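SCARECROW-LIKE protein 7 (Oryza sativa Japonica Group, PDB 5HYZ) probably acts as a transcription factor in plant development and abiotic stress resistance, binding DNA in vitro through its GRAS domain. Local coordinates at residues T109-V119 with P139-S149; V203-Y212 with L232-Y242. All blocks are in the same frame, centred on the assembly; numbering follows the deposited sequence.

Contact 1: residues T109-V119 with P139-S149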
loop_
_atom_site.group_PDB
_atom_site.type_symbol
_atom_site.label_atom_id
_atom_site.label_comp_id
_atom_site.label_asym_id
_atom_site.label_seq_id
_atom_site.Cartn_x
_atom_site.Cartn_y
_atom_site.Cartn_z
ATOM N N THR A 109 15.852 -8.780 -24.201
ATOM C CA THR A 109 15.613 -7.358 -24.396
ATOM C C THR A 109 14.190 -7.040 -24.791
ATOM O O THR A 109 13.734 -5.895 -24.717
ATOM C CB THR A 109 16.567 -6.809 -25.478
ATOM O OG1 THR A 109 16.346 -7.550 -26.687
ATOM C CG2 THR A 109 18.050 -6.982 -25.003
ATOM N N LYS A 110 13.473 -8.070 -25.220
ATOM C CA LYS A 110 12.056 -7.951 -25.610
ATOM C C LYS A 110 11.262 -8.980 -24.814
ATOM O O LYS A 110 11.656 -10.137 -24.746
ATOM C CB LYS A 110 11.876 -8.219 -27.114
ATOM C CG LYS A 110 12.695 -7.261 -27.963
ATOM C CD LYS A 110 12.299 -7.494 -29.417
ATOM C CE LYS A 110 13.350 -6.957 -30.377
ATOM N NZ LYS A 110 12.870 -7.187 -31.795
ATOM N N ILE A 111 10.185 -8.523 -24.192
ATOM C CA ILE A 111 9.432 -9.360 -23.287
ATOM C C ILE A 111 7.966 -9.357 -23.680
ATOM O O ILE A 111 7.384 -8.296 -24.018
ATOM C CB ILE A 111 9.593 -8.842 -21.829
ATOM C CG1 ILE A 111 11.079 -9.078 -21.370
ATOM C CG2 ILE A 111 8.616 -9.619 -20.881
ATOM C CD1 ILE A 111 11.431 -8.409 -20.035
ATOM N N HIS A 112 7.344 -10.530 -23.633
ATOM C CA HIS A 112 5.916 -10.622 -23.932
ATOM C C HIS A 112 5.234 -11.282 -22.755
ATOM O O HIS A 112 5.519 -12.452 -22.452
ATOM C CB HIS A 112 5.719 -11.443 -25.210
ATOM C CG HIS A 112 4.307 -11.530 -25.664
ATOM N ND1 HIS A 112 3.957 -12.251 -26.784
ATOM C CD2 HIS A 112 3.152 -11.030 -25.162
ATOM C CE1 HIS A 112 2.647 -12.161 -26.972
ATOM N NE2 HIS A 112 2.132 -11.433 -25.999
ATOM N N ILE A 113 4.351 -10.567 -22.077
ATOM C CA ILE A 113 3.591 -11.119 -20.933
ATOM C C ILE A 113 2.217 -11.631 -21.405
ATOM O O ILE A 113 1.505 -10.896 -22.075
ATOM C CB ILE A 113 3.324 -10.007 -19.877
ATOM C CG1 ILE A 113 4.634 -9.364 -19.391
ATOM C CG2 ILE A 113 2.462 -10.532 -18.689
ATOM C CD1 ILE A 113 5.603 -10.370 -18.777
ATOM N N VAL A 114 1.860 -12.858 -21.064
ATOM C CA VAL A 114 0.512 -13.354 -21.332
ATOM C C VAL A 114 -0.202 -13.493 -20.033
ATOM O O VAL A 114 0.178 -14.304 -19.197
ATOM C CB VAL A 114 0.553 -14.703 -22.116
ATOM C CG1 VAL A 114 -0.944 -15.184 -22.406
ATOM C CG2 VAL A 114 1.308 -14.475 -23.406
ATOM N N ASP A 115 -1.228 -12.685 -19.816
ATOM C CA ASP A 115 -1.966 -12.715 -18.555
ATOM C C ASP A 115 -3.308 -13.419 -18.719
ATOM O O ASP A 115 -4.248 -12.845 -19.336
ATOM C CB ASP A 115 -2.187 -11.274 -18.013
ATOM C CG ASP A 115 -2.649 -11.266 -16.557
ATOM O OD1 ASP A 115 -2.661 -12.328 -15.890
ATOM O OD2 ASP A 115 -2.961 -10.179 -16.013
ATOM N N PHE A 116 -3.414 -14.665 -18.207
ATOM C CA PHE A 116 -4.680 -15.365 -18.202
ATOM C C PHE A 116 -5.450 -14.956 -16.976
ATOM O O PHE A 116 -5.161 -15.388 -15.836
ATOM C CB PHE A 116 -4.485 -16.891 -18.218
ATOM C CG PHE A 116 -4.092 -17.424 -19.548
ATOM C CD1 PHE A 116 -5.069 -17.716 -20.533
ATOM C CD2 PHE A 116 -2.754 -17.685 -19.812
ATOM C CE1 PHE A 116 -4.648 -18.227 -21.753
ATOM C CE2 PHE A 116 -2.303 -18.196 -20.995
ATOM C CZ PHE A 116 -3.289 -18.472 -22.005
ATOM N N GLY A 117 -6.366 -14.018 -17.173
ATOM C CA GLY A 117 -7.256 -13.569 -16.130
ATOM C C GLY A 117 -6.852 -12.198 -15.614
ATOM O O GLY A 117 -6.809 -11.980 -14.428
ATOM N N ILE A 118 -6.593 -11.244 -16.505
ATOM C CA ILE A 118 -6.324 -9.884 -16.026
ATOM C C ILE A 118 -7.562 -9.227 -15.396
ATOM O O ILE A 118 -8.664 -9.419 -15.852
ATOM C CB ILE A 118 -5.770 -8.986 -17.164
ATOM C CG1 ILE A 118 -5.403 -7.585 -16.669
ATOM C CG2 ILE A 118 -6.815 -8.821 -18.306
ATOM C CD1 ILE A 118 -4.443 -6.879 -17.641
ATOM N N VAL A 119 -7.377 -8.476 -14.306
ATOM C CA VAL A 119 -8.500 -7.734 -13.718
ATOM C C VAL A 119 -8.300 -6.236 -14.020
ATOM O O VAL A 119 -8.963 -5.684 -14.854
ATOM C CB VAL A 119 -8.614 -7.992 -12.155
ATOM C CG1 VAL A 119 -9.793 -7.188 -11.602
ATOM C CG2 VAL A 119 -8.810 -9.509 -11.935
ATOM N N PRO A 139 14.186 -3.068 -20.894
ATOM C CA PRO A 139 13.911 -3.748 -22.175
ATOM C C PRO A 139 13.638 -2.772 -23.312
ATOM O O PRO A 139 13.179 -1.688 -23.033
ATOM C CB PRO A 139 12.599 -4.538 -21.917
ATOM C CG PRO A 139 12.497 -4.676 -20.460
ATOM C CD PRO A 139 13.205 -3.409 -19.854
ATOM N N THR A 140 13.854 -3.172 -24.549
ATOM C CA THR A 140 13.496 -2.283 -25.653
ATOM C C THR A 140 12.032 -2.410 -26.044
ATOM O O THR A 140 11.491 -1.520 -26.662
ATOM C CB THR A 140 14.365 -2.548 -26.865
ATOM O OG1 THR A 140 14.214 -3.906 -27.297
ATOM C CG2 THR A 140 15.793 -2.308 -26.502
ATOM N N ARG A 141 11.367 -3.509 -25.680
ATOM C CA ARG A 141 9.945 -3.607 -25.978
ATOM C C ARG A 141 9.275 -4.529 -24.960
ATOM O O ARG A 141 9.818 -5.599 -24.628
ATOM C CB ARG A 141 9.717 -4.202 -27.398
ATOM C CG ARG A 141 8.201 -4.235 -27.796
ATOM C CD ARG A 141 7.980 -4.942 -29.164
ATOM N NE ARG A 141 8.386 -6.347 -29.152
ATOM C CZ ARG A 141 8.175 -7.198 -30.153
ATOM N NH1 ARG A 141 7.593 -6.740 -31.256
ATOM N NH2 ARG A 141 8.564 -8.479 -30.058
ATOM N N ILE A 142 8.098 -4.113 -24.505
ATOM C CA ILE A 142 7.263 -4.957 -23.659
ATOM C C ILE A 142 5.867 -5.043 -24.291
ATOM O O ILE A 142 5.232 -3.990 -24.560
ATOM C CB ILE A 142 7.191 -4.383 -22.217
ATOM C CG1 ILE A 142 8.613 -4.432 -21.639
ATOM C CG2 ILE A 142 6.206 -5.202 -21.386
ATOM C CD1 ILE A 142 8.899 -3.330 -20.616
ATOM N N ARG A 143 5.401 -6.284 -24.531
ATOM C CA ARG A 143 4.042 -6.498 -25.004
ATOM C C ARG A 143 3.253 -7.262 -23.964
ATOM O O ARG A 143 3.814 -8.114 -23.269
ATOM C CB ARG A 143 4.070 -7.317 -26.313
ATOM C CG ARG A 143 4.692 -6.534 -27.430
ATOM C CD ARG A 143 4.203 -7.151 -28.769
ATOM N NE ARG A 143 4.713 -8.490 -28.964
ATOM C CZ ARG A 143 4.060 -9.501 -29.550
ATOM N NH1 ARG A 143 2.808 -9.396 -29.970
ATOM N NH2 ARG A 143 4.674 -10.654 -29.693
ATOM N N ILE A 144 1.989 -6.932 -23.794
ATOM C CA ILE A 144 1.109 -7.677 -22.906
ATOM C C ILE A 144 -0.126 -8.146 -23.680
ATOM O O ILE A 144 -0.746 -7.376 -24.422
ATOM C CB ILE A 144 0.680 -6.806 -21.688
ATOM C CG1 ILE A 144 1.950 -6.344 -20.964
ATOM C CG2 ILE A 144 -0.223 -7.631 -20.745
ATOM C CD1 ILE A 144 1.660 -5.759 -19.589
ATOM N N THR A 145 -0.426 -9.434 -23.565
ATOM C CA THR A 145 -1.666 -9.979 -24.128
ATOM C C THR A 145 -2.561 -10.384 -22.973
ATOM O O THR A 145 -2.159 -11.207 -22.149
ATOM C CB THR A 145 -1.357 -11.208 -25.041
ATOM O OG1 THR A 145 -0.528 -10.776 -26.129
ATOM C CG2 THR A 145 -2.695 -11.772 -25.553
ATOM N N GLY A 146 -3.740 -9.788 -22.861
ATOM C CA GLY A 146 -4.545 -10.055 -21.689
ATOM C C GLY A 146 -5.855 -10.769 -21.966
ATOM O O GLY A 146 -6.626 -10.336 -22.827
ATOM N N VAL A 147 -6.105 -11.855 -21.238
ATOM C CA VAL A 147 -7.390 -12.561 -21.241
ATOM C C VAL A 147 -8.138 -12.088 -20.005
ATOM O O VAL A 147 -7.630 -12.223 -18.852
ATOM C CB VAL A 147 -7.189 -14.076 -21.195
ATOM C CG1 VAL A 147 -8.510 -14.787 -21.046
ATOM C CG2 VAL A 147 -6.387 -14.586 -22.416
ATOM N N PRO A 148 -9.357 -11.551 -20.177
ATOM C CA PRO A 148 -10.017 -10.914 -19.035
ATOM C C PRO A 148 -10.438 -11.939 -17.991
ATOM O O PRO A 148 -10.930 -13.023 -18.282
ATOM C CB PRO A 148 -11.280 -10.254 -19.635
ATOM C CG PRO A 148 -11.509 -10.964 -20.957
ATOM C CD PRO A 148 -10.088 -11.348 -21.440
ATOM N N SER A 149 -10.245 -11.568 -16.745
ATOM C CA SER A 149 -10.711 -12.387 -15.634
ATOM C C SER A 149 -12.241 -12.499 -15.581
ATOM O O SER A 149 -12.940 -11.535 -15.921
ATOM C CB SER A 149 -10.212 -11.762 -14.309
ATOM O OG SER A 149 -10.946 -12.312 -13.235
HETATM O O HOH W 1 16.072 -5.649 -28.344
HETATM O O HOH W 2 8.244 -7.716 -26.816
#
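The imidazole of H112 lies between two neighbours on the sheet face it shares with K110, V114, R141, R143 and T145. Over one face, displaced toward the rim, sits the guanidinium of R143, whose plane is turned 39° from the ring; over the other, also toward the rim, comes CG2 of V114 from its own strand. At the edge and in plane, H112 NE2 and T145 OG1 share a nearly straight hydrogen bond of 2.7 Å. With CG anti to the backbone N (chi1 -176°), the ring swings across to the neighbouring strand and reaches that hydroxyl. The ring's rotation is fixed from its far nitrogen too, since ND1 bonds E201, which also forms a salt bridge with R143, whose NH2 is bonded to L196 O as well. The R141 guanidinium carries R143 NE over its centre and meets the K110 chain obliquely, K110 CD lying 3.9 Å from R141 NH2. Carboxylates gather these cations: K110 pairs with D200, R141 with E198 and E201. Water 2 accepts from R141 NE at 2.7 Å. On the reverse face I113 CB packs on I144 CG1 at 4.1 Å, and I111 CD1 meets P139 CG at 3.9 Å. Parallel backbone bonds run from I111 N donating to R141 O as far as V147 N donating to D115 O. There a beta bulge shifts the register: V147 O takes G117 N at 2.8 Å and I118 N at 2.7 Å from opposite sides of its plane. Helix 122-132 joins the strands in a beta-alpha-beta crossover of the Rossmann-like GRAS domain, whose first strand carries the predicted VHIID motif.

Contact 2: residues V203-Y212 with L232-Y242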
loop_
_atom_site.group_PDB
_atom_site.type_symbol
_atom_site.label_atom_id
_atom_site.label_comp_id
_atom_site.label_asym_id
_atom_site.label_seq_id
_atom_site.Cartn_x
_atom_site.Cartn_y
_atom_site.Cartn_z
ATOM N N VAL A 203 8.844 -14.934 -23.285
ATOM C CA VAL A 203 7.466 -14.963 -22.888
ATOM C C VAL A 203 7.357 -15.345 -21.399
ATOM O O VAL A 203 8.055 -16.264 -20.955
ATOM C CB VAL A 203 6.701 -16.016 -23.728
ATOM C CG1 VAL A 203 5.303 -16.128 -23.184
ATOM C CG2 VAL A 203 6.701 -15.589 -25.223
ATOM N N ALA A 204 6.511 -14.637 -20.647
ATOM C CA ALA A 204 6.108 -15.078 -19.321
ATOM C C ALA A 204 4.606 -15.222 -19.310
ATOM O O ALA A 204 3.884 -14.343 -19.789
ATOM C CB ALA A 204 6.568 -14.063 -18.228
ATOM N N VAL A 205 4.125 -16.305 -18.734
ATOM C CA VAL A 205 2.692 -16.546 -18.640
ATOM C C VAL A 205 2.279 -16.447 -17.203
ATOM O O VAL A 205 2.934 -17.027 -16.341
ATOM C CB VAL A 205 2.301 -17.963 -19.189
ATOM C CG1 VAL A 205 0.798 -18.127 -19.148
ATOM C CG2 VAL A 205 2.715 -18.001 -20.651
ATOM N N ASN A 206 1.179 -15.744 -16.941
ATOM C CA ASN A 206 0.759 -15.447 -15.578
ATOM C C ASN A 206 -0.671 -16.009 -15.333
ATOM O O ASN A 206 -1.612 -15.722 -16.087
ATOM C CB ASN A 206 0.802 -13.900 -15.384
ATOM C CG ASN A 206 0.495 -13.478 -13.981
ATOM O OD1 ASN A 206 1.383 -13.606 -13.110
ATOM N ND2 ASN A 206 -0.665 -12.793 -13.768
ATOM N N PHE A 207 -0.832 -16.846 -14.312
ATOM C CA PHE A 207 -2.138 -17.308 -13.885
ATOM C C PHE A 207 -2.391 -16.872 -12.436
ATOM O O PHE A 207 -2.061 -17.616 -11.506
ATOM C CB PHE A 207 -2.199 -18.818 -13.895
ATOM C CG PHE A 207 -2.138 -19.439 -15.280
ATOM C CD1 PHE A 207 -3.277 -19.464 -16.083
ATOM C CD2 PHE A 207 -0.937 -19.997 -15.766
ATOM C CE1 PHE A 207 -3.240 -20.080 -17.330
ATOM C CE2 PHE A 207 -0.890 -20.616 -17.030
ATOM C CZ PHE A 207 -2.070 -20.655 -17.803
HETATM N N MSE A 208 -2.974 -15.712 -12.219
HETATM C CA MSE A 208 -3.162 -15.277 -10.814
HETATM C C MSE A 208 -4.640 -15.417 -10.461
HETATM O O MSE A 208 -5.541 -14.729 -11.028
HETATM C CB MSE A 208 -2.728 -13.807 -10.547
HETATM C CG MSE A 208 -1.337 -13.528 -11.000
HETATM SE SE MSE A 208 -0.342 -14.229 -9.277
HETATM C CE MSE A 208 -2.161 -13.525 -8.259
ATOM N N LEU A 209 -4.932 -16.349 -9.557
ATOM C CA LEU A 209 -6.312 -16.620 -9.110
ATOM C C LEU A 209 -7.240 -16.836 -10.313
ATOM O O LEU A 209 -8.273 -16.173 -10.449
ATOM C CB LEU A 209 -6.813 -15.480 -8.233
ATOM C CG LEU A 209 -5.955 -15.232 -6.978
ATOM C CD1 LEU A 209 -6.578 -14.135 -6.083
ATOM C CD2 LEU A 209 -5.761 -16.570 -6.198
ATOM N N GLN A 210 -6.849 -17.732 -11.203
ATOM C CA GLN A 210 -7.577 -17.880 -12.441
ATOM C C GLN A 210 -7.787 -19.347 -12.741
ATOM O O GLN A 210 -8.879 -19.753 -13.134
ATOM C CB GLN A 210 -6.795 -17.231 -13.586
ATOM C CG GLN A 210 -7.396 -17.556 -15.008
ATOM C CD GLN A 210 -8.730 -16.962 -15.144
ATOM O OE1 GLN A 210 -9.013 -15.929 -14.554
ATOM N NE2 GLN A 210 -9.609 -17.635 -15.892
ATOM N N LEU A 211 -6.731 -20.153 -12.581
ATOM C CA LEU A 211 -6.750 -21.495 -13.110
ATOM C C LEU A 211 -7.734 -22.350 -12.344
ATOM O O LEU A 211 -8.293 -23.317 -12.906
ATOM C CB LEU A 211 -5.339 -22.081 -13.048
ATOM C CG LEU A 211 -4.805 -23.020 -14.075
ATOM C CD1 LEU A 211 -5.186 -22.504 -15.509
ATOM C CD2 LEU A 211 -3.278 -23.209 -13.839
ATOM N N TYR A 212 -8.019 -21.977 -11.081
ATOM C CA TYR A 212 -8.942 -22.848 -10.331
ATOM C C TYR A 212 -10.334 -22.880 -11.007
ATOM O O TYR A 212 -11.100 -23.836 -10.851
ATOM C CB TYR A 212 -9.097 -22.387 -8.905
ATOM C CG TYR A 212 -9.901 -21.094 -8.730
ATOM C CD1 TYR A 212 -9.294 -19.836 -8.869
ATOM C CD2 TYR A 212 -11.266 -21.144 -8.382
ATOM C CE1 TYR A 212 -10.049 -18.657 -8.682
ATOM C CE2 TYR A 212 -12.002 -19.982 -8.185
ATOM C CZ TYR A 212 -11.401 -18.747 -8.350
ATOM O OH TYR A 212 -12.149 -17.594 -8.144
ATOM N N LEU A 232 3.950 -21.841 -25.763
ATOM C CA LEU A 232 4.520 -20.519 -26.010
ATOM C C LEU A 232 5.999 -20.426 -25.638
ATOM O O LEU A 232 6.634 -19.364 -25.737
ATOM C CB LEU A 232 3.698 -19.468 -25.224
ATOM C CG LEU A 232 2.195 -19.490 -25.485
ATOM C CD1 LEU A 232 1.521 -18.320 -24.719
ATOM C CD2 LEU A 232 1.865 -19.354 -27.012
ATOM N N SER A 233 6.533 -21.551 -25.226
ATOM C CA SER A 233 7.892 -21.742 -24.718
ATOM C C SER A 233 8.271 -20.657 -23.679
ATOM O O SER A 233 9.273 -19.971 -23.842
ATOM C CB SER A 233 8.929 -21.712 -25.836
ATOM O OG SER A 233 8.705 -22.787 -26.713
ATOM N N PRO A 234 7.444 -20.506 -22.649
ATOM C CA PRO A 234 7.715 -19.407 -21.692
ATOM C C PRO A 234 8.993 -19.588 -20.907
ATOM O O PRO A 234 9.415 -20.687 -20.498
ATOM C CB PRO A 234 6.458 -19.443 -20.780
ATOM C CG PRO A 234 5.915 -20.889 -20.936
ATOM C CD PRO A 234 6.221 -21.260 -22.334
ATOM N N ALA A 235 9.627 -18.454 -20.622
ATOM C CA ALA A 235 10.752 -18.411 -19.720
ATOM C C ALA A 235 10.323 -18.774 -18.330
ATOM O O ALA A 235 11.133 -19.307 -17.513
ATOM C CB ALA A 235 11.365 -16.986 -19.734
ATOM N N VAL A 236 9.056 -18.433 -17.992
ATOM C CA VAL A 236 8.492 -18.766 -16.687
ATOM C C VAL A 236 6.955 -18.687 -16.774
ATOM O O VAL A 236 6.395 -17.937 -17.577
ATOM C CB VAL A 236 9.029 -17.779 -15.567
ATOM C CG1 VAL A 236 8.443 -16.363 -15.762
ATOM C CG2 VAL A 236 8.672 -18.322 -14.167
ATOM N N VAL A 237 6.294 -19.458 -15.929
ATOM C CA VAL A 237 4.867 -19.431 -15.736
ATOM C C VAL A 237 4.635 -19.220 -14.266
ATOM O O VAL A 237 5.165 -19.986 -13.416
ATOM C CB VAL A 237 4.214 -20.775 -16.150
ATOM C CG1 VAL A 237 2.682 -20.726 -15.849
ATOM C CG2 VAL A 237 4.459 -21.075 -17.652
ATOM N N THR A 238 3.894 -18.179 -13.922
ATOM C CA THR A 238 3.630 -17.922 -12.528
ATOM C C THR A 238 2.222 -18.317 -12.180
ATOM O O THR A 238 1.285 -18.121 -12.969
ATOM C CB THR A 238 3.856 -16.425 -12.168
ATOM O OG1 THR A 238 3.269 -15.616 -13.193
ATOM C CG2 THR A 238 5.346 -16.138 -12.212
ATOM N N LEU A 239 2.089 -18.922 -11.000
ATOM C CA LEU A 239 0.823 -19.461 -10.566
ATOM C C LEU A 239 0.484 -18.894 -9.205
ATOM O O LEU A 239 1.301 -19.020 -8.251
ATOM C CB LEU A 239 0.879 -21.000 -10.478
ATOM C CG LEU A 239 -0.393 -21.707 -9.989
ATOM C CD1 LEU A 239 -1.502 -21.532 -11.022
ATOM C CD2 LEU A 239 -0.064 -23.238 -9.863
ATOM N N GLY A 240 -0.683 -18.288 -9.061
ATOM C CA GLY A 240 -1.096 -17.867 -7.730
ATOM C C GLY A 240 -2.459 -18.457 -7.445
ATOM O O GLY A 240 -3.388 -18.249 -8.218
ATOM N N GLU A 241 -2.635 -19.169 -6.328
ATOM C CA GLU A 241 -3.851 -19.949 -6.155
ATOM C C GLU A 241 -4.274 -19.935 -4.689
ATOM O O GLU A 241 -3.454 -19.749 -3.802
ATOM C CB GLU A 241 -3.646 -21.386 -6.647
ATOM C CG GLU A 241 -4.032 -21.639 -8.135
ATOM C CD GLU A 241 -5.489 -21.247 -8.416
ATOM O OE1 GLU A 241 -6.292 -21.337 -7.472
ATOM O OE2 GLU A 241 -5.823 -20.803 -9.534
ATOM N N TYR A 242 -5.561 -20.114 -4.459
ATOM C CA TYR A 242 -6.093 -20.294 -3.092
ATOM C C TYR A 242 -5.634 -21.633 -2.525
ATOM O O TYR A 242 -5.708 -22.668 -3.205
ATOM C CB TYR A 242 -7.621 -20.241 -3.123
ATOM C CG TYR A 242 -8.170 -18.929 -3.679
ATOM C CD1 TYR A 242 -8.036 -17.751 -2.966
ATOM C CD2 TYR A 242 -8.819 -18.891 -4.916
ATOM C CE1 TYR A 242 -8.556 -16.526 -3.448
ATOM C CE2 TYR A 242 -9.347 -17.684 -5.418
ATOM C CZ TYR A 242 -9.222 -16.514 -4.667
ATOM O OH TYR A 242 -9.736 -15.342 -5.163
HETATM O O HOH W 3 10.329 -17.339 -23.903
HETATM O O HOH W 4 -4.420 -19.284 -11.100
HETATM O O HOH W 5 -10.841 -15.212 -7.860
#
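The edge of Y242 points into the face of Y212, a T-shaped pair with ring centroids 5.2 Å apart and planes at 76°, at the C-terminal end of the strands. L209 fills one face of Y242, its CD2 standing 3.7 Å from the centroid almost on the ring normal. Water 5 lies in the plane of both tyrosine rings and bridges their hydroxyls. Among polar side chains, E241 OE2 accepts the backbone N of Y212 at 2.9 Å, the donor approaching from above the carboxylate plane. Water 4 accepts from L211 N and lies close to the same oxygen, so the carboxylate probably helps to hold the turn that follows strand 203-208. Deeper in the sheet, T238 OG1 donates to N206 OD1 at 2.8 Å. N206 CG is anti to the backbone N (chi1 -175°), which carries the amide toward the threonine; Q123 bonds the same oxygen. At the other end of the pair, water 3 joins V203 N to S233 O. The backbone ladder, from V205 N bonding V236 O to L209 N bonding G240 O, is that of parallel strands joined through helix 220-231, a right-handed beta-alpha-beta crossover of the Rossmann-like GRAS core. Apolar contacts dominate the face bearing V205, F207, V237 and L239. V237 CG1 meets the F207 ring at its edge, 3.7 Å from CD2, while L211 CD2 sits above one face, displaced toward the rim. The same L211 methyl touches L239 CD1 at 3.7 Å, beneath helices 220-231 and 311-320. Toward the start of the strands V205 CG2 packs on P234 CB at 4.0 Å.

In the fold
Contacts 1 and 2 are two beta-alpha-beta units of one sheet, in series along the chain and placed side by side because strands 110-118 and 202-208 are neighbours in it. V114 N bonds A204 O and V114 O receives N206 N, while the rings of F116 and F207 meet with nearly parallel planes. Both contacts are largely buried. Contact 2 lies deeper, its centre about 11 Å from the centre of the chain, against about 18 Å for the centre of contact 1. Their chemistry differs: contact 1 pairs a buried apolar face with one where partly exposed basic side chains sit beside a buried histidine, whereas contact 2 relies on apolar and aromatic packing with a few buried polar groups. D115 OD1 and N206 ND2 connect the two.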